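Local structure of histone-lysine N-methyltransferase, H3 lysine-9 specific SUVH6 (Arabidopsis thaliana, 6A5N) at residues A[384-389]-A[437-442]; A[399-404]-A[442-447]. The protein transfers methyl groups to a lysine side chain of the histone H3 tail, and probably recognises methylated DNA through its SRA domain. The protein carries 1 engineered substitution. All coordinates share one frame; numbering follows the deposited sequence.

Interaction 1: residues A[384-389]-A[437-442]; sequences GELLED and SGFTID
Leu387 and Thr440 face each other as one of the two hydrogen-bonded pairs of the antiparallel ladder that 385-388 and 439-442 form in the SET domain. Backbone bonds dominate. Leu387 and Thr440 exchange two bonds, Leu387 N lying 2.9 Å from Thr440 O. Two residues back along 385-388, past the non-hydrogen-bonded pair Leu386-Ile441, Glu385 N to Asp442 O is the straightest bond, 169° at the hydrogen, and Asp442 N returns one to Glu385 O. Beyond the strands Asp389 N reaches Gly438 O at 3.0 Å. Between these pairs, CA-H groups of Leu386 and Ile441 point at the carbonyls of Thr440 and Glu385.

The apolar contacts fall on both faces. On one, Leu386 CD2 comes within 3.5 Å of Phe439 CD2, the two side chains crossing obliquely, and both rest on Ile475. On that face Ile441 CG2, anti to the backbone N, is turned to Gly384 and lies 3.5 Å from its N. A CB on Gly384 would meet Ile441 CG2 tightly and clash with Asp442 O. On the other face Leu387 lies alongside Asp442, both pointing the same way, with Leu387 CD1 3.7 Å from Asp442 CB.

Charge gathers on the face of Leu387 and Asp442. Glu385 OE1 and Asp442 OD2 are 5.0 Å apart, like charges without contact, while Glu385 OE2 makes a salt bridge to Arg394, which also forms a long, weak ion pair with Asp442 OD2. The chemistry thus puts a continuous backbone ladder between an apolar face and one where two carboxylates probably owe their tolerance of each other partly to a shared arginine.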
# COMPACT_ATOMS: atom_id res chain seq x y z
N GLY A 384 5.54 23.30 -2.46
CA GLY A 384 5.17 24.45 -3.26
C GLY A 384 5.50 25.66 -2.42
O GLY A 384 6.37 25.60 -1.54
N GLU A 385 4.82 26.76 -2.67
CA GLU A 385 4.98 27.91 -1.81
C GLU A 385 3.72 28.10 -0.99
O GLU A 385 2.59 27.95 -1.48
CB GLU A 385 5.33 29.16 -2.62
CG GLU A 385 4.19 29.80 -3.36
CD GLU A 385 4.65 31.04 -4.09
OE1 GLU A 385 4.96 30.94 -5.30
OE2 GLU A 385 4.70 32.11 -3.45
N LEU A 386 3.93 28.39 0.29
CA LEU A 386 2.87 28.37 1.28
C LEU A 386 2.23 29.75 1.40
O LEU A 386 2.92 30.77 1.44
CB LEU A 386 3.43 27.89 2.61
CG LEU A 386 2.50 27.69 3.79
CD1 LEU A 386 2.80 26.36 4.45
CD2 LEU A 386 2.72 28.83 4.75
N LEU A 387 0.90 29.76 1.43
CA LEU A 387 0.13 30.99 1.34
C LEU A 387 -1.00 30.96 2.36
O LEU A 387 -1.64 29.92 2.53
CB LEU A 387 -0.45 31.16 -0.07
CG LEU A 387 0.51 31.39 -1.23
CD1 LEU A 387 -0.19 31.23 -2.57
CD2 LEU A 387 1.13 32.77 -1.14
N GLU A 388 -1.23 32.07 3.04
CA GLU A 388 -2.46 32.22 3.80
C GLU A 388 -3.61 31.94 2.84
O GLU A 388 -3.60 32.42 1.71
CB GLU A 388 -2.57 33.63 4.39
CG GLU A 388 -3.24 33.70 5.76
CD GLU A 388 -3.27 35.11 6.31
OE1 GLU A 388 -2.22 35.79 6.27
OE2 GLU A 388 -4.34 35.54 6.78
N ASP A 389 -4.58 31.14 3.28
CA ASP A 389 -5.71 30.76 2.43
C ASP A 389 -6.43 31.97 1.85
O ASP A 389 -7.09 31.87 0.81
CB ASP A 389 -6.69 29.88 3.22
CG ASP A 389 -7.66 30.69 4.08
OD1 ASP A 389 -7.21 31.54 4.88
OD2 ASP A 389 -8.89 30.47 3.95
N SER A 437 -6.70 31.07 10.39
CA SER A 437 -5.61 30.59 9.56
C SER A 437 -5.90 29.23 8.96
O SER A 437 -5.79 28.21 9.65
CB SER A 437 -4.30 30.51 10.34
OG SER A 437 -4.10 31.65 11.15
N GLY A 438 -6.29 29.23 7.70
CA GLY A 438 -6.11 28.07 6.86
C GLY A 438 -4.88 28.42 6.05
O GLY A 438 -4.63 29.60 5.82
N PHE A 439 -4.09 27.43 5.66
CA PHE A 439 -3.01 27.73 4.74
C PHE A 439 -3.13 26.80 3.56
O PHE A 439 -3.79 25.76 3.65
CB PHE A 439 -1.64 27.61 5.43
CG PHE A 439 -1.30 28.77 6.34
CD1 PHE A 439 -1.79 28.83 7.64
CD2 PHE A 439 -0.48 29.80 5.89
CE1 PHE A 439 -1.47 29.89 8.46
CE2 PHE A 439 -0.16 30.86 6.71
CZ PHE A 439 -0.65 30.91 8.00
N THR A 440 -2.50 27.18 2.46
CA THR A 440 -2.61 26.45 1.20
C THR A 440 -1.22 26.40 0.56
O THR A 440 -0.41 27.29 0.77
CB THR A 440 -3.62 27.13 0.27
OG1 THR A 440 -4.73 27.62 1.05
CG2 THR A 440 -4.14 26.16 -0.76
N ILE A 441 -0.94 25.35 -0.21
CA ILE A 441 0.34 25.23 -0.90
C ILE A 441 0.13 25.37 -2.41
O ILE A 441 -0.50 24.51 -3.04
CB ILE A 441 1.02 23.88 -0.56
CG1 ILE A 441 0.90 23.60 0.94
CG2 ILE A 441 2.48 23.89 -0.95
CD1 ILE A 441 1.35 22.19 1.33
N ASP A 442 0.63 26.46 -2.98
CA ASP A 442 0.53 26.74 -4.42
C ASP A 442 1.76 26.16 -5.11
O ASP A 442 2.89 26.55 -4.81
CB ASP A 442 0.39 28.26 -4.67
CG ASP A 442 0.52 28.65 -6.16
OD1 ASP A 442 0.85 27.81 -7.02
OD2 ASP A 442 0.27 29.84 -6.46

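Interaction 2: residues A[399-404]-A[442-447]; sequences DEYLFD and DAASKG
Tyr401 O takes the N-H of Ala443 in a bond of 2.8 Å, nearly straight (165° at the hydrogen). This bond joins the residue just before strand 402-404 to the Asx turn that begins at Asp442, the last residue of strand 439-442, in the SET domain. In that turn Asp442 OD1 accepts from Ala444 N, two residues on, at 2.6 Å and almost end-on to the C-O bond. With CG anti to the backbone N (chi1 170°), the Asp442 carboxylate lies beside its own carbonyl carbon, from where OD1 can reach forward to Ala444. With an alanine here the OD1 acceptor is gone, and the Ala444 end of the turn would probably be less firmly fixed, with Arg394 deprived of its weak partner.

At the head of the turn, Leu402 and Asp442 form an antiparallel non-hydrogen-bonded pair. Their side chains lie on the same face of the sheet, where Leu402 CD1 approaches Asp442 CB to 3.9 Å, one methyl resting against the root of the acidic side chain.

Tyr401 packs on the turn mainly through its CB, which is 3.9 Å from Ala444 CB and also borders Ala443. With CG anti to the carbonyl carbon, the ring passes by Ala444 CA obliquely, and its outer part leads away from the turn to a cation-pi contact with Arg451. The closest approach of the Tyr401 side chain to the turn is made by CB, which lies 3.2 Å from Ala444 N.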
# COMPACT_ATOMS: atom_id res chain seq x y z
N ASP A 399 -7.04 25.69 -7.94
CA ASP A 399 -7.35 24.29 -7.84
C ASP A 399 -6.24 23.48 -8.47
O ASP A 399 -5.74 22.53 -7.89
CB ASP A 399 -8.69 23.99 -8.50
CG ASP A 399 -8.76 22.59 -9.07
OD1 ASP A 399 -7.80 21.83 -8.87
OD2 ASP A 399 -9.77 22.26 -9.70
N GLU A 400 -5.86 23.88 -9.68
CA GLU A 400 -5.08 23.05 -10.56
C GLU A 400 -3.75 22.67 -9.98
O GLU A 400 -3.34 21.52 -10.07
CB GLU A 400 -4.90 23.74 -11.92
CG GLU A 400 -5.11 22.83 -13.11
CD GLU A 400 -4.34 23.29 -14.34
OE1 GLU A 400 -4.16 24.51 -14.50
OE2 GLU A 400 -3.91 22.45 -15.16
N TYR A 401 -3.07 23.61 -9.34
CA TYR A 401 -1.87 23.27 -8.62
C TYR A 401 -1.93 23.89 -7.26
O TYR A 401 -1.13 24.72 -6.90
CB TYR A 401 -0.64 23.75 -9.37
CG TYR A 401 -0.38 23.01 -10.65
CD1 TYR A 401 -0.09 21.68 -10.65
CD2 TYR A 401 -0.43 23.67 -11.86
CE1 TYR A 401 0.15 21.01 -11.82
CE2 TYR A 401 -0.20 23.01 -13.03
CZ TYR A 401 0.09 21.68 -13.00
OH TYR A 401 0.33 21.02 -14.17
N LEU A 402 -2.87 23.42 -6.47
CA LEU A 402 -3.15 24.01 -5.17
C LEU A 402 -3.48 22.91 -4.18
O LEU A 402 -4.10 21.92 -4.54
CB LEU A 402 -4.31 25.00 -5.28
CG LEU A 402 -4.32 26.16 -4.29
CD1 LEU A 402 -3.33 27.23 -4.72
CD2 LEU A 402 -5.73 26.72 -4.13
N PHE A 403 -3.06 23.07 -2.93
CA PHE A 403 -3.38 22.08 -1.90
C PHE A 403 -3.75 22.75 -0.57
O PHE A 403 -2.87 23.26 0.13
CB PHE A 403 -2.20 21.12 -1.70
CG PHE A 403 -2.51 19.96 -0.80
CD1 PHE A 403 -2.77 18.71 -1.35
CD2 PHE A 403 -2.53 20.10 0.58
CE1 PHE A 403 -3.05 17.63 -0.54
CE2 PHE A 403 -2.81 19.03 1.39
CZ PHE A 403 -3.07 17.79 0.83
N ASP A 404 -5.03 22.72 -0.24
CA ASP A 404 -5.53 23.27 1.02
C ASP A 404 -5.03 22.37 2.16
O ASP A 404 -5.43 21.21 2.25
CB ASP A 404 -7.07 23.35 0.98
CG ASP A 404 -7.70 23.65 2.34
OD1 ASP A 404 -6.99 24.10 3.27
OD2 ASP A 404 -8.93 23.43 2.47
N ASP A 442 0.63 26.46 -2.98
CA ASP A 442 0.53 26.74 -4.42
C ASP A 442 1.76 26.16 -5.11
O ASP A 442 2.89 26.55 -4.81
CB ASP A 442 0.39 28.26 -4.67
CG ASP A 442 0.52 28.65 -6.16
OD1 ASP A 442 0.85 27.81 -7.02
OD2 ASP A 442 0.27 29.84 -6.46
N ALA A 443 1.53 25.25 -6.06
CA ALA A 443 2.63 24.68 -6.84
C ALA A 443 2.53 25.07 -8.31
O ALA A 443 3.28 24.55 -9.14
CB ALA A 443 2.67 23.17 -6.69
N ALA A 444 1.61 25.97 -8.64
CA ALA A 444 1.40 26.41 -10.02
C ALA A 444 2.68 26.95 -10.64
O ALA A 444 2.94 26.76 -11.84
CB ALA A 444 0.31 27.45 -10.08
N SER A 445 3.47 27.64 -9.82
CA SER A 445 4.72 28.23 -10.26
C SER A 445 5.93 27.40 -9.82
O SER A 445 6.81 27.09 -10.64
CB SER A 445 4.84 29.66 -9.73
OG SER A 445 5.96 30.31 -10.31
N LYS A 446 5.99 27.04 -8.54
CA LYS A 446 7.11 26.25 -8.03
C LYS A 446 6.62 25.08 -7.19
O LYS A 446 5.69 25.23 -6.39
CB LYS A 446 8.07 27.13 -7.21
CG LYS A 446 7.94 28.64 -7.43
CD LYS A 446 9.32 29.31 -7.44
CE LYS A 446 9.22 30.83 -7.25
NZ LYS A 446 9.57 31.26 -5.88
N GLY A 447 7.26 23.93 -7.36
CA GLY A 447 6.89 22.73 -6.62
C GLY A 447 7.75 21.53 -6.97
O GLY A 447 8.66 21.64 -7.79

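In the fold
Interactions 1 and 2 share Asp442, which pairs with Glu385 on one side and Leu402 on the other. Their centres are about 9 Å apart, and strand 439-442 is the middle of a three-stranded antiparallel sheet flanked by 385-388 and 402-404. Ile441 N of interaction 1 makes a probable hydrogen bond of 2.9 Å to Phe403 O of interaction 2, while Thr440 CG2 packs 3.5 Å from Leu402 CG. Beyond the turn, strand 446-447 runs parallel to 271-272. Both contacts lie in the SET domain, far from the bound nucleic acid: about 35 and 33 Å, respectively, measured to the nearest atoms.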